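Local coordinates for protein metallo-beta-lactamase (PDB 6MFI) that probably hydrolyses the beta-lactam ring of antibiotics with two zinc ions, as a B3 metallo-beta-lactamase of the alpha-beta/beta-alpha sandwich fold, at residues V28-W33 with Q261-R266; G54-V59 with A65-T70; V76-G81 with L193-R198; T207-D212 with D273-Y278; L248-H253 with Q267-P272. All coordinates share one frame; numbering follows the deposited sequence. Where two conformers were deposited one is given.

Contact 1: V28-W33 with Q261-R266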
# COMPACT_ATOMS: atom_id res chain seq x y z
N VAL A 28 -16.90 13.39 -6.29
CA VAL A 28 -17.56 14.39 -5.42
C VAL A 28 -16.52 14.90 -4.43
O VAL A 28 -16.32 16.11 -4.29
CB VAL A 28 -18.85 13.90 -4.72
CG1 VAL A 28 -18.59 13.08 -3.44
CG2 VAL A 28 -19.75 15.09 -4.40
N THR A 29 -15.81 13.99 -3.75
CA THR A 29 -14.64 14.35 -2.97
C THR A 29 -13.35 13.90 -3.65
O THR A 29 -12.27 14.34 -3.25
CB THR A 29 -14.70 13.76 -1.55
OG1 THR A 29 -13.41 13.85 -0.94
CG2 THR A 29 -15.15 12.31 -1.59
N ALA A 30 -13.46 13.04 -4.67
CA ALA A 30 -12.31 12.74 -5.50
C ALA A 30 -12.04 13.85 -6.51
O ALA A 30 -10.88 14.04 -6.91
CB ALA A 30 -12.51 11.40 -6.22
N GLU A 31 -13.07 14.57 -6.93
CA GLU A 31 -12.84 15.80 -7.69
C GLU A 31 -12.14 16.84 -6.83
O GLU A 31 -11.21 17.51 -7.29
CB GLU A 31 -14.16 16.36 -8.22
CG GLU A 31 -14.01 17.72 -8.88
CD GLU A 31 -15.11 18.70 -8.50
OE1 GLU A 31 -16.22 18.25 -8.15
OE2 GLU A 31 -14.85 19.92 -8.52
N HIS A 32 -12.57 16.98 -5.57
CA HIS A 32 -11.86 17.84 -4.64
C HIS A 32 -10.44 17.35 -4.40
O HIS A 32 -9.54 18.16 -4.16
CB HIS A 32 -12.63 17.91 -3.31
CG HIS A 32 -12.07 18.90 -2.34
ND1 HIS A 32 -11.53 20.11 -2.73
CD2 HIS A 32 -11.95 18.86 -0.99
CE1 HIS A 32 -11.12 20.77 -1.66
NE2 HIS A 32 -11.36 20.03 -0.60
N TRP A 33 -10.22 16.03 -4.47
CA TRP A 33 -8.87 15.49 -4.29
C TRP A 33 -7.96 15.91 -5.44
O TRP A 33 -6.79 16.27 -5.21
CB TRP A 33 -8.93 13.97 -4.17
CG TRP A 33 -7.66 13.37 -3.64
CD1 TRP A 33 -7.39 13.04 -2.35
CD2 TRP A 33 -6.48 13.05 -4.39
NE1 TRP A 33 -6.12 12.52 -2.25
CE2 TRP A 33 -5.54 12.51 -3.49
CE3 TRP A 33 -6.13 13.15 -5.74
CZ2 TRP A 33 -4.28 12.08 -3.89
CZ3 TRP A 33 -4.88 12.72 -6.14
CH2 TRP A 33 -3.97 12.20 -5.21
N GLN A 261 -4.62 11.11 -12.55
CA GLN A 261 -5.07 11.25 -13.93
C GLN A 261 -6.34 10.44 -14.18
O GLN A 261 -7.26 10.92 -14.87
CB GLN A 261 -3.96 10.82 -14.89
CG GLN A 261 -2.68 11.62 -14.74
CD GLN A 261 -1.68 10.94 -13.82
OE1 GLN A 261 -1.88 10.85 -12.61
NE2 GLN A 261 -0.57 10.47 -14.40
N ARG A 262 -6.43 9.23 -13.63
CA ARG A 262 -7.64 8.43 -13.79
C ARG A 262 -8.83 9.10 -13.12
O ARG A 262 -9.96 9.01 -13.61
CB ARG A 262 -7.42 7.03 -13.24
CG ARG A 262 -6.42 6.19 -14.01
CD ARG A 262 -6.27 4.81 -13.39
NE ARG A 262 -5.62 4.87 -12.08
CZ ARG A 262 -5.77 3.95 -11.14
NH1 ARG A 262 -6.54 2.89 -11.35
NH2 ARG A 262 -5.14 4.08 -9.98
N LEU A 263 -8.60 9.77 -11.99
CA LEU A 263 -9.68 10.47 -11.31
C LEU A 263 -10.14 11.69 -12.11
O LEU A 263 -11.34 11.99 -12.18
CB LEU A 263 -9.24 10.89 -9.91
CG LEU A 263 -9.27 9.82 -8.81
CD1 LEU A 263 -8.78 10.39 -7.49
CD2 LEU A 263 -10.67 9.24 -8.67
N SER A 264 -9.19 12.41 -12.71
CA SER A 264 -9.53 13.64 -13.43
C SER A 264 -10.05 13.36 -14.83
O SER A 264 -10.95 14.05 -15.31
CB SER A 264 -8.31 14.56 -13.49
OG SER A 264 -8.35 15.38 -14.64
N GLU A 265 -9.50 12.34 -15.50
CA GLU A 265 -9.81 12.09 -16.90
C GLU A 265 -11.08 11.28 -17.11
O GLU A 265 -11.80 11.52 -18.09
CB GLU A 265 -8.64 11.35 -17.57
CG GLU A 265 -7.78 12.21 -18.47
CD GLU A 265 -6.36 11.69 -18.58
OE1 GLU A 265 -6.16 10.46 -18.43
OE2 GLU A 265 -5.44 12.50 -18.81
N ARG A 266 -11.38 10.33 -16.23
CA ARG A 266 -12.39 9.32 -16.51
C ARG A 266 -13.45 9.29 -15.41
O ARG A 266 -13.38 10.04 -14.43
CB ARG A 266 -11.75 7.94 -16.65
CG ARG A 266 -10.47 7.92 -17.45
CD ARG A 266 -9.69 6.69 -17.07
NE ARG A 266 -10.59 5.64 -16.59
CZ ARG A 266 -10.24 4.38 -16.40
NH1 ARG A 266 -11.12 3.50 -15.97
NH2 ARG A 266 -9.00 4.00 -16.67
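Ala30 opens the helix 30-36 and turns its methyl toward Leu263 of the helix 259-265, a helix-to-helix contact that packs helix 30-36 against helix 259-265 in this alpha-beta/beta-alpha sandwich. Ala30 CB lies 3.7 Å from Leu263 CD2 and 4.1 Å from Leu263 CD1, so the methyl faces both prongs of the leucine fork. An alanine suits this place because its short side chain lets the two backbones come close, with the CA atoms of Ala30 and Leu263 6.8 Å apart. One helical turn on, Trp33 brings its large indole to the same leucine, and Phe50 and Tyr58 meet the indole from elsewhere in the chain. Leucine is apt here: its two branches can serve two neighbours at once, and its CG, anti to the carbonyl carbon (chi1 -80°), points the fork at both Ala30 and Trp33. The contact is wholly apolar, with no hydrogen bond between the segments. The indole approaches obliquely, Trp33 CE3 resting 4.2 Å from Leu263 CD1.

Contact 2: G54-V59 with A65-T70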
# COMPACT_ATOMS: atom_id res chain seq x y z
N GLY A 54 -17.70 1.34 -3.48
CA GLY A 54 -18.43 0.64 -2.44
C GLY A 54 -17.94 0.92 -1.04
O GLY A 54 -18.00 2.06 -0.56
N ASN A 55 -17.46 -0.11 -0.35
CA ASN A 55 -16.99 0.00 1.02
C ASN A 55 -15.54 0.45 1.12
O ASN A 55 -15.03 0.56 2.24
CB ASN A 55 -17.17 -1.34 1.75
CG ASN A 55 -16.32 -2.44 1.14
OD1 ASN A 55 -15.89 -2.36 -0.01
ND2 ASN A 55 -16.08 -3.49 1.93
N THR A 56 -14.88 0.71 0.00
CA THR A 56 -13.46 1.04 -0.01
C THR A 56 -13.28 2.54 -0.19
O THR A 56 -13.90 3.15 -1.06
CB THR A 56 -12.74 0.29 -1.14
OG1 THR A 56 -12.81 -1.12 -0.88
CG2 THR A 56 -11.29 0.71 -1.23
N TYR A 57 -12.43 3.14 0.65
CA TYR A 57 -12.18 4.57 0.63
C TYR A 57 -10.68 4.84 0.62
O TYR A 57 -9.88 4.02 1.08
CB TYR A 57 -12.81 5.28 1.84
CG TYR A 57 -14.30 5.10 1.96
CD1 TYR A 57 -14.84 3.97 2.57
CD2 TYR A 57 -15.18 6.07 1.49
CE1 TYR A 57 -16.21 3.81 2.69
CE2 TYR A 57 -16.55 5.91 1.60
CZ TYR A 57 -17.06 4.78 2.20
OH TYR A 57 -18.42 4.62 2.32
N TYR A 58 -10.32 6.01 0.10
CA TYR A 58 -8.96 6.52 0.18
C TYR A 58 -8.88 7.51 1.34
O TYR A 58 -9.61 8.51 1.35
CB TYR A 58 -8.56 7.20 -1.13
CG TYR A 58 -7.14 7.73 -1.17
CD1 TYR A 58 -6.83 8.99 -0.66
CD2 TYR A 58 -6.11 6.97 -1.71
CE1 TYR A 58 -5.53 9.47 -0.69
CE2 TYR A 58 -4.81 7.45 -1.75
CZ TYR A 58 -4.53 8.70 -1.23
OH TYR A 58 -3.24 9.18 -1.27
N VAL A 59 -8.02 7.22 2.31
CA VAL A 59 -7.90 8.05 3.50
C VAL A 59 -6.46 8.53 3.70
O VAL A 59 -6.09 8.97 4.78
CB VAL A 59 -8.41 7.31 4.75
CG1 VAL A 59 -9.91 7.09 4.65
CG2 VAL A 59 -7.68 5.99 4.94
N ALA A 65 -0.65 6.84 0.09
CA ALA A 65 -1.98 6.26 0.09
C ALA A 65 -2.25 5.48 1.38
O ALA A 65 -1.35 4.87 1.96
CB ALA A 65 -2.17 5.33 -1.11
N ALA A 66 -3.51 5.52 1.80
CA ALA A 66 -4.01 4.69 2.89
C ALA A 66 -5.42 4.25 2.52
O ALA A 66 -6.26 5.08 2.18
CB ALA A 66 -4.02 5.44 4.22
N ILE A 67 -5.66 2.94 2.56
CA ILE A 67 -6.90 2.36 2.04
C ILE A 67 -7.74 1.88 3.22
O ILE A 67 -7.30 1.04 4.02
CB ILE A 67 -6.61 1.20 1.07
CG1 ILE A 67 -5.64 1.66 -0.02
CG2 ILE A 67 -7.90 0.68 0.46
CD1 ILE A 67 -6.12 2.88 -0.79
N LEU A 68 -8.96 2.41 3.32
CA LEU A 68 -9.91 2.03 4.35
C LEU A 68 -11.02 1.19 3.72
O LEU A 68 -11.65 1.61 2.75
CB LEU A 68 -10.51 3.26 5.03
CG LEU A 68 -11.52 3.01 6.15
CD1 LEU A 68 -10.82 2.51 7.42
CD2 LEU A 68 -12.33 4.27 6.44
N ILE A 69 -11.24 0.00 4.28
CA ILE A 69 -12.27 -0.92 3.81
C ILE A 69 -13.21 -1.21 4.97
O ILE A 69 -12.79 -1.79 5.98
CB ILE A 69 -11.66 -2.22 3.26
CG1 ILE A 69 -10.69 -1.90 2.12
CG2 ILE A 69 -12.76 -3.16 2.78
CD1 ILE A 69 -9.55 -2.87 2.00
N THR A 70 -14.46 -0.80 4.84
CA THR A 70 -15.43 -0.85 5.92
C THR A 70 -16.31 -2.09 5.80
O THR A 70 -16.67 -2.51 4.70
CB THR A 70 -16.31 0.40 5.93
OG1 THR A 70 -17.09 0.44 4.72
CG2 THR A 70 -15.45 1.65 6.00
O HOH W 1 -19.12 2.17 3.34
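Asn55, just before strand 56-58 begins, lies opposite Thr70 near the end of strand 67-71: one N-H of Asn55 ND2 goes to Thr70 O at 3.0 Å, while Thr70 N returns a nearly straight bond to Asn55 O (168°). Asn55 CG sits between its own backbone N and carbonyl carbon (chi1 64°), which turns the amide to the neighbouring strand; asparagine is short enough to do this and still offer an N-H. Thr56, Tyr58, Ile67 and Ile69 share one face of the sheet. There Thr56 and Ile69 lie side by side, pointing the same way, whereas the Tyr58 side chain crosses that of Ile67 at about a right angle. Tyr58 CE2 is 3.4 Å from Ala65 CB; a methyl, being small, can pack closely against the ring. Tyr57 and Leu68 occupy the other face. Tyr57 also crosses Thr70, and a water in its ring plane joins Tyr57 OH (2.7 Å) to Thr70 OG1. Tyr57 and Leu68 exchange both backbone bonds, as befits an antiparallel beta hairpin, here in the N-terminal sheet of the metallo-beta-lactamase fold.

Contact 3: V76-G81 with L193-R198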
# COMPACT_ATOMS: atom_id res chain seq x y z
N VAL A 76 -10.93 -2.56 7.96
CA VAL A 76 -9.52 -2.88 7.73
C VAL A 76 -8.86 -1.65 7.12
O VAL A 76 -9.42 -1.00 6.23
CB VAL A 76 -9.36 -4.10 6.80
CG1 VAL A 76 -7.89 -4.41 6.58
CG2 VAL A 76 -10.08 -5.31 7.39
N LEU A 77 -7.67 -1.32 7.62
CA LEU A 77 -6.93 -0.15 7.16
C LEU A 77 -5.54 -0.59 6.72
O LEU A 77 -4.80 -1.19 7.51
CB LEU A 77 -6.83 0.91 8.27
CG LEU A 77 -6.01 2.16 7.95
CD1 LEU A 77 -6.64 2.94 6.81
CD2 LEU A 77 -5.86 3.03 9.18
N ILE A 78 -5.20 -0.31 5.47
CA ILE A 78 -3.90 -0.66 4.92
C ILE A 78 -3.03 0.59 4.90
O ILE A 78 -3.46 1.65 4.42
CB ILE A 78 -4.03 -1.26 3.51
CG1 ILE A 78 -5.20 -2.24 3.45
CG2 ILE A 78 -2.74 -1.95 3.10
CD1 ILE A 78 -5.63 -2.60 2.04
N ASP A 79 -1.81 0.46 5.42
CA ASP A 79 -0.80 1.51 5.44
C ASP A 79 -1.19 2.66 6.37
O ASP A 79 -2.37 2.89 6.64
CB ASP A 79 -0.52 2.03 4.03
CG ASP A 79 0.38 1.11 3.23
OD1 ASP A 79 0.98 0.20 3.84
OD2 ASP A 79 0.50 1.31 2.01
N SER A 80 -0.18 3.39 6.85
CA SER A 80 -0.38 4.49 7.79
C SER A 80 0.25 5.80 7.34
O SER A 80 -0.06 6.84 7.93
CB SER A 80 0.20 4.12 9.16
OG SER A 80 1.62 4.05 9.10
N GLY A 81 1.11 5.78 6.33
CA GLY A 81 1.93 6.94 6.05
C GLY A 81 2.98 7.11 7.14
O GLY A 81 3.24 6.22 7.95
N LEU A 193 3.99 -6.59 0.37
CA LEU A 193 2.77 -7.34 0.12
C LEU A 193 1.90 -6.59 -0.87
O LEU A 193 1.93 -5.36 -0.96
CB LEU A 193 1.98 -7.58 1.42
CG LEU A 193 2.59 -8.51 2.47
CD1 LEU A 193 1.62 -8.72 3.62
CD2 LEU A 193 2.98 -9.84 1.84
N SER A 194 1.11 -7.35 -1.63
CA SER A 194 0.08 -6.82 -2.50
C SER A 194 -1.26 -7.42 -2.09
O SER A 194 -1.39 -8.65 -2.03
CB SER A 194 0.37 -7.12 -3.97
OG SER A 194 1.59 -6.51 -4.39
N TRP A 195 -2.23 -6.57 -1.81
CA TRP A 195 -3.52 -6.99 -1.27
C TRP A 195 -4.59 -6.92 -2.35
O TRP A 195 -4.58 -6.04 -3.21
CB TRP A 195 -3.92 -6.12 -0.08
CG TRP A 195 -3.06 -6.36 1.12
CD1 TRP A 195 -1.96 -5.65 1.50
CD2 TRP A 195 -3.23 -7.39 2.11
NE1 TRP A 195 -1.43 -6.17 2.66
CE2 TRP A 195 -2.19 -7.24 3.05
CE3 TRP A 195 -4.15 -8.42 2.28
CZ2 TRP A 195 -2.05 -8.08 4.15
CZ3 TRP A 195 -4.02 -9.26 3.38
CH2 TRP A 195 -2.97 -9.08 4.30
N GLN A 196 -5.53 -7.86 -2.28
CA GLN A 196 -6.61 -7.96 -3.26
C GLN A 196 -7.90 -8.32 -2.54
O GLN A 196 -7.94 -9.29 -1.78
CB GLN A 196 -6.28 -8.99 -4.34
CG GLN A 196 -7.50 -9.63 -4.99
CD GLN A 196 -7.18 -10.98 -5.60
OE1 GLN A 196 -6.93 -11.96 -4.88
NE2 GLN A 196 -7.18 -11.05 -6.92
N TRP A 197 -8.95 -7.54 -2.78
CA TRP A 197 -10.25 -7.77 -2.19
C TRP A 197 -11.33 -7.41 -3.20
O TRP A 197 -11.06 -6.84 -4.26
CB TRP A 197 -10.44 -6.96 -0.90
CG TRP A 197 -10.44 -5.48 -1.11
CD1 TRP A 197 -11.52 -4.66 -1.23
CD2 TRP A 197 -9.28 -4.64 -1.24
NE1 TRP A 197 -11.12 -3.36 -1.42
CE2 TRP A 197 -9.75 -3.32 -1.43
CE3 TRP A 197 -7.90 -4.87 -1.21
CZ2 TRP A 197 -8.88 -2.24 -1.59
CZ3 TRP A 197 -7.05 -3.79 -1.37
CH2 TRP A 197 -7.54 -2.50 -1.56
N ARG A 198 -12.57 -7.76 -2.87
CA ARG A 198 -13.72 -7.46 -3.71
C ARG A 198 -14.57 -6.38 -3.05
O ARG A 198 -14.77 -6.40 -1.83
CB ARG A 198 -14.57 -8.71 -3.96
CG ARG A 198 -13.91 -9.75 -4.84
CD ARG A 198 -14.93 -10.65 -5.53
NE ARG A 198 -15.86 -11.26 -4.59
CZ ARG A 198 -17.10 -10.83 -4.36
NH1 ARG A 198 -17.56 -9.77 -5.01
NH2 ARG A 198 -17.87 -11.46 -3.48
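Two indoles, those of Trp195 and Trp197, receive Ile78, each obliquely. Ile78 CG2 comes to Trp195 CD1 at 4.1 Å, on the pyrrole part of that ring, while Ile78 CD1 reaches the six-membered part of Trp197, 3.9 Å from CZ3 and 4.1 Å from CH2. Ile78 and Trp197 approach from opposite directions; Ile78 and Trp195 run slantwise to each other. Branching at CB is what lets isoleucine serve both: CG2 stands anti to the backbone N, and CG1 beside that N (chi1 -42°) carries CD1 off to the second indole. The indole nitrogens bond elsewhere, Trp195 NE1 with His108 O and Trp197 NE1 with Thr56 OG1, which holds each ring in place and satisfies a buried polar atom. Tryptophan suits such a position because its broad surface bridges a wide gap, here 8.9 Å between the CA atoms of Ile78 and Trp195. Strand 74-78 belongs to one sheet and strand 193-199 to the other, so the contact is part of the apolar core between the two sheets of the alpha-beta/beta-alpha sandwich.

Contact 4: T207-D212 with D273-Y278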
# COMPACT_ATOMS: atom_id res chain seq x y z
N THR A 207 -13.02 -6.16 -8.47
CA THR A 207 -11.87 -6.70 -7.76
C THR A 207 -10.79 -5.62 -7.72
O THR A 207 -10.24 -5.23 -8.76
CB THR A 207 -11.35 -7.97 -8.44
OG1 THR A 207 -12.41 -8.93 -8.51
CG2 THR A 207 -10.20 -8.55 -7.64
N LEU A 208 -10.48 -5.15 -6.51
CA LEU A 208 -9.46 -4.13 -6.31
C LEU A 208 -8.16 -4.79 -5.84
O LEU A 208 -8.18 -5.76 -5.08
CB LEU A 208 -9.91 -3.10 -5.27
CG LEU A 208 -10.93 -2.03 -5.70
CD1 LEU A 208 -12.32 -2.61 -5.88
CD2 LEU A 208 -10.95 -0.88 -4.70
N VAL A 209 -7.04 -4.25 -6.31
CA VAL A 209 -5.72 -4.75 -5.94
C VAL A 209 -4.87 -3.58 -5.48
O VAL A 209 -4.71 -2.60 -6.22
CB VAL A 209 -5.04 -5.50 -7.10
CG1 VAL A 209 -3.58 -5.77 -6.77
CG2 VAL A 209 -5.77 -6.80 -7.40
N TYR A 210 -4.33 -3.68 -4.27
CA TYR A 210 -3.43 -2.67 -3.72
C TYR A 210 -2.00 -3.15 -3.94
O TYR A 210 -1.35 -3.71 -3.06
CB TYR A 210 -3.74 -2.43 -2.24
CG TYR A 210 -3.04 -1.24 -1.63
CD1 TYR A 210 -3.13 0.02 -2.21
CD2 TYR A 210 -2.30 -1.37 -0.47
CE1 TYR A 210 -2.50 1.12 -1.65
CE2 TYR A 210 -1.66 -0.28 0.11
CZ TYR A 210 -1.77 0.96 -0.49
OH TYR A 210 -1.13 2.04 0.08
N ALA A 211 -1.51 -2.93 -5.16
CA ALA A 211 -0.19 -3.43 -5.55
C ALA A 211 0.91 -2.57 -4.94
O ALA A 211 0.84 -1.34 -4.93
CB ALA A 211 -0.06 -3.43 -7.08
N ASP A 212 1.94 -3.25 -4.43
CA ASP A 212 3.05 -2.57 -3.79
C ASP A 212 3.82 -1.71 -4.80
O ASP A 212 3.65 -1.83 -6.01
CB ASP A 212 3.99 -3.58 -3.13
CG ASP A 212 5.06 -2.93 -2.27
OD1 ASP A 212 4.71 -2.37 -1.21
OD2 ASP A 212 6.24 -2.98 -2.66
N ASP A 273 -6.96 -4.91 -17.44
CA ASP A 273 -5.54 -5.27 -17.43
C ASP A 273 -4.70 -4.25 -16.67
O ASP A 273 -3.59 -3.90 -17.07
CB ASP A 273 -5.01 -5.44 -18.86
CG ASP A 273 -5.55 -6.68 -19.54
OD1 ASP A 273 -6.68 -7.09 -19.21
OD2 ASP A 273 -4.84 -7.25 -20.40
N ALA A 274 -5.25 -3.76 -15.55
CA ALA A 274 -4.54 -2.77 -14.75
C ALA A 274 -3.30 -3.38 -14.10
O ALA A 274 -2.21 -2.80 -14.16
CB ALA A 274 -5.47 -2.17 -13.70
N CYS A 275 -3.45 -4.55 -13.48
CA CYS A 275 -2.31 -5.20 -12.85
C CYS A 275 -1.36 -5.80 -13.87
O CYS A 275 -0.17 -5.97 -13.59
CB CYS A 275 -2.80 -6.27 -11.87
SG CYS A 275 -3.66 -5.62 -10.43
N ARG A 276 -1.86 -6.12 -15.07
CA ARG A 276 -1.00 -6.65 -16.11
C ARG A 276 -0.09 -5.56 -16.67
O ARG A 276 1.09 -5.80 -16.95
CB ARG A 276 -1.84 -7.27 -17.23
CG ARG A 276 -1.02 -7.92 -18.33
CD ARG A 276 -1.87 -8.89 -19.14
NE ARG A 276 -2.44 -9.94 -18.30
CZ ARG A 276 -1.78 -11.03 -17.91
NH1 ARG A 276 -0.52 -11.21 -18.28
NH2 ARG A 276 -2.38 -11.93 -17.15
N GLN A 277 -0.62 -4.34 -16.83
CA GLN A 277 0.19 -3.24 -17.34
C GLN A 277 1.17 -2.74 -16.29
O GLN A 277 2.31 -2.38 -16.62
CB GLN A 277 -0.72 -2.10 -17.82
CG GLN A 277 0.02 -0.90 -18.38
CD GLN A 277 0.62 -1.18 -19.74
OE1 GLN A 277 0.05 -1.91 -20.56
NE2 GLN A 277 1.79 -0.60 -20.00
N TYR A 278 0.75 -2.70 -15.03
CA TYR A 278 1.62 -2.19 -13.97
C TYR A 278 2.81 -3.11 -13.74
O TYR A 278 3.95 -2.65 -13.62
CB TYR A 278 0.82 -2.01 -12.68
CG TYR A 278 1.63 -1.45 -11.53
CD1 TYR A 278 1.92 -0.09 -11.46
CD2 TYR A 278 2.10 -2.27 -10.52
CE1 TYR A 278 2.66 0.43 -10.41
CE2 TYR A 278 2.84 -1.77 -9.47
CZ TYR A 278 3.12 -0.42 -9.42
OH TYR A 278 3.85 0.10 -8.38
O HOH W 2 2.65 0.76 -6.14
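Cys275 SG lies beside its own backbone N (chi1 -68°), a setting that brings the sulfur against the branch point of Val209. In the modelled conformer, one of two for this cysteine, Cys275 SG is 3.6 Å from Val209 CB, a detail that is therefore tentative; the apolar valine packs against the weakly polar sulfur. That sulfur belongs to the disulfide with Cys246, so the helix bearing it is tied covalently to the residues leading into strand 248-250. One turn along the helix, Tyr278 CG extends anti to its backbone N (chi1 -179°), carrying the ring out to the loop that follows the strand. There Tyr278 CE2 passes 4.1 Å from Ala211 CB in an oblique approach; the short alanine side chain lets the ring lie close to the loop backbone. The phenol ends beside Asp212, whose O lies near the ring plane at its edge, 3.1 Å from Tyr278 OH. A water bonded to Tyr278 OH (2.6 Å) donates to Ala211 O (3.0 Å). Tyrosine thus combines an apolar flank for the alanine with a hydroxyl linked through water to the alanine carbonyl. Asp212 turns its carboxylate elsewhere, to ND1 of the zinc ligand His110, and its side chain lies about 6 Å from a zinc ion. The contact packs the long C-terminal helix 274-291 on the outer face of the second sheet, as in the alpha-beta/beta-alpha sandwich.

Contact 5: L248-H253 with Q267-P272. With ZN (zinc ion), chain B.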
# COMPACT_ATOMS: atom_id res chain seq x y z
N LEU A 248 -9.51 -2.93 -10.63
CA LEU A 248 -9.14 -1.60 -10.18
C LEU A 248 -7.81 -1.68 -9.46
O LEU A 248 -7.60 -2.56 -8.63
CB LEU A 248 -10.22 -1.01 -9.26
CG LEU A 248 -10.28 0.50 -9.05
CD1 LEU A 248 -11.69 0.93 -8.69
CD2 LEU A 248 -9.31 0.95 -7.96
N LEU A 249 -6.90 -0.75 -9.78
CA LEU A 249 -5.55 -0.76 -9.25
C LEU A 249 -5.33 0.44 -8.33
O LEU A 249 -5.73 1.56 -8.64
CB LEU A 249 -4.51 -0.73 -10.38
CG LEU A 249 -3.05 -0.85 -9.95
CD1 LEU A 249 -2.75 -2.24 -9.41
CD2 LEU A 249 -2.12 -0.51 -11.11
N LEU A 250 -4.69 0.18 -7.19
CA LEU A 250 -4.33 1.21 -6.23
C LEU A 250 -2.88 1.01 -5.80
O LEU A 250 -2.40 -0.12 -5.71
CB LEU A 250 -5.25 1.19 -5.00
CG LEU A 250 -6.69 1.66 -5.21
CD1 LEU A 250 -7.52 1.44 -3.96
CD2 LEU A 250 -6.71 3.13 -5.62
N THR A 251 -2.19 2.12 -5.54
CA THR A 251 -0.78 2.08 -5.22
C THR A 251 -0.47 2.93 -4.00
O THR A 251 -1.11 3.97 -3.79
CB THR A 251 0.07 2.57 -6.41
OG1 THR A 251 -0.43 3.83 -6.86
CG2 THR A 251 0.01 1.57 -7.55
N PRO A 252 0.49 2.51 -3.17
CA PRO A 252 0.86 3.32 -2.00
C PRO A 252 1.32 4.72 -2.37
O PRO A 252 1.05 5.67 -1.62
CB PRO A 252 1.98 2.50 -1.34
CG PRO A 252 1.75 1.11 -1.81
CD PRO A 252 1.23 1.23 -3.21
N HIS A 253 2.01 4.87 -3.49
CA HIS A 253 2.22 6.17 -4.09
C HIS A 253 1.17 6.35 -5.17
O HIS A 253 1.24 5.65 -6.20
CB HIS A 253 3.63 6.29 -4.68
CG HIS A 253 4.72 6.20 -3.65
ND1 HIS A 253 5.13 7.28 -2.90
CD2 HIS A 253 5.48 5.15 -3.26
CE1 HIS A 253 6.09 6.90 -2.09
NE2 HIS A 253 6.33 5.62 -2.28
N GLN A 267 -14.43 8.41 -15.60
CA GLN A 267 -15.51 8.24 -14.64
C GLN A 267 -15.13 7.31 -13.50
O GLN A 267 -15.63 7.47 -12.38
CB GLN A 267 -16.76 7.71 -15.34
CG GLN A 267 -17.04 8.35 -16.69
CD GLN A 267 -18.25 9.27 -16.65
OE1 GLN A 267 -19.15 9.10 -15.83
NE2 GLN A 267 -18.28 10.24 -17.56
N SER A 268 -14.26 6.33 -13.75
CA SER A 268 -13.90 5.33 -12.76
C SER A 268 -12.39 5.13 -12.75
O SER A 268 -11.69 5.46 -13.70
CB SER A 268 -14.59 3.99 -13.05
OG SER A 268 -14.10 3.40 -14.24
N LEU A 269 -11.90 4.59 -11.63
CA LEU A 269 -10.50 4.24 -11.49
C LEU A 269 -10.16 2.89 -12.09
O LEU A 269 -8.98 2.55 -12.19
CB LEU A 269 -10.10 4.25 -10.01
CG LEU A 269 -9.90 5.60 -9.33
CD1 LEU A 269 -9.76 5.42 -7.82
CD2 LEU A 269 -8.68 6.31 -9.89
N ALA A 270 -11.16 2.12 -12.50
CA ALA A 270 -10.94 0.75 -12.95
C ALA A 270 -10.48 0.72 -14.40
O ALA A 270 -11.12 1.32 -15.28
CB ALA A 270 -12.22 -0.07 -12.80
N VAL A 271 -9.38 0.03 -14.66
CA VAL A 271 -8.88 -0.17 -16.02
C VAL A 271 -8.81 -1.67 -16.28
O VAL A 271 -8.39 -2.43 -15.39
CB VAL A 271 -7.49 0.47 -16.21
CG1 VAL A 271 -7.22 0.72 -17.70
CG2 VAL A 271 -7.34 1.73 -15.38
N PRO A 272 -9.20 -2.15 -17.46
CA PRO A 272 -8.91 -3.54 -17.81
C PRO A 272 -7.41 -3.75 -17.92
O PRO A 272 -6.67 -2.90 -18.41
CB PRO A 272 -9.61 -3.71 -19.17
CG PRO A 272 -10.65 -2.64 -19.21
CD PRO A 272 -10.07 -1.49 -18.45
ZN ZN B . 7.26 4.71 -0.64
O HOH W 3 9.10 4.06 -0.28
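Leu248 meets the loop 267-272 with every carbon of its side chain. Its CB lies 4.2 Å from Ala270 CB. CG stands anti to the backbone N (chi1 -160°), which takes it to Leu269, with Leu269 CB 3.9 Å away. At the tip, Leu248 CD1 lies near both Leu269 CB (3.9 Å) and Ala270 N, and CD2 near Leu269 CB. The branched fork of Leu248 thus straddles the start of the Leu269 side chain at a slant, whereas the small Ala270 lets the loop backbone come close to the strand. Farther on, Leu250 CD2 makes a looser approach to Leu269 CD1 at 4.4 Å. Arg262 of the preceding helix also joins the two segments, bonding to Leu249 O and, weakly, to Leu269 O. Beyond the strand, Thr251 OG1 donates to His253 O at 2.6 Å from above the carbonyl plane, tying the turn together. His253 NE2 binds a zinc ion at 2.1 Å, with Asp114, His115 and a water as the other ligands. The chemistry is therefore divided: apolar packing seats the strand on its loop, while at its far end NE2 coordinates the metal, and the zinc ion would probably polarise the bound water.

Contacts 2 and 3 come in series along the chain and lie about 9 Å apart between centres, sharing the first sheet through neighbouring strands 67-71 and 74-78. Contact 3 reaches across to the second sheet, where strands 193-199, 206-210 and 248-250 lead to contacts 4 and 5, whose centres are about 7 Å apart. Contact 5 is nested within the loop closed by contact 4. Contact 1 encloses contacts 2 and 3 along the chain but crosses contacts 4 and 5; it touches contact 2 through Trp33 and Tyr58, and contact 5 through Leu263 and Leu269. Together they join both sheets to the outer helices 30-36, 259-265 and 274-291, while the C-terminal ends of strands 206-210 and 248-250 lead to the zinc site.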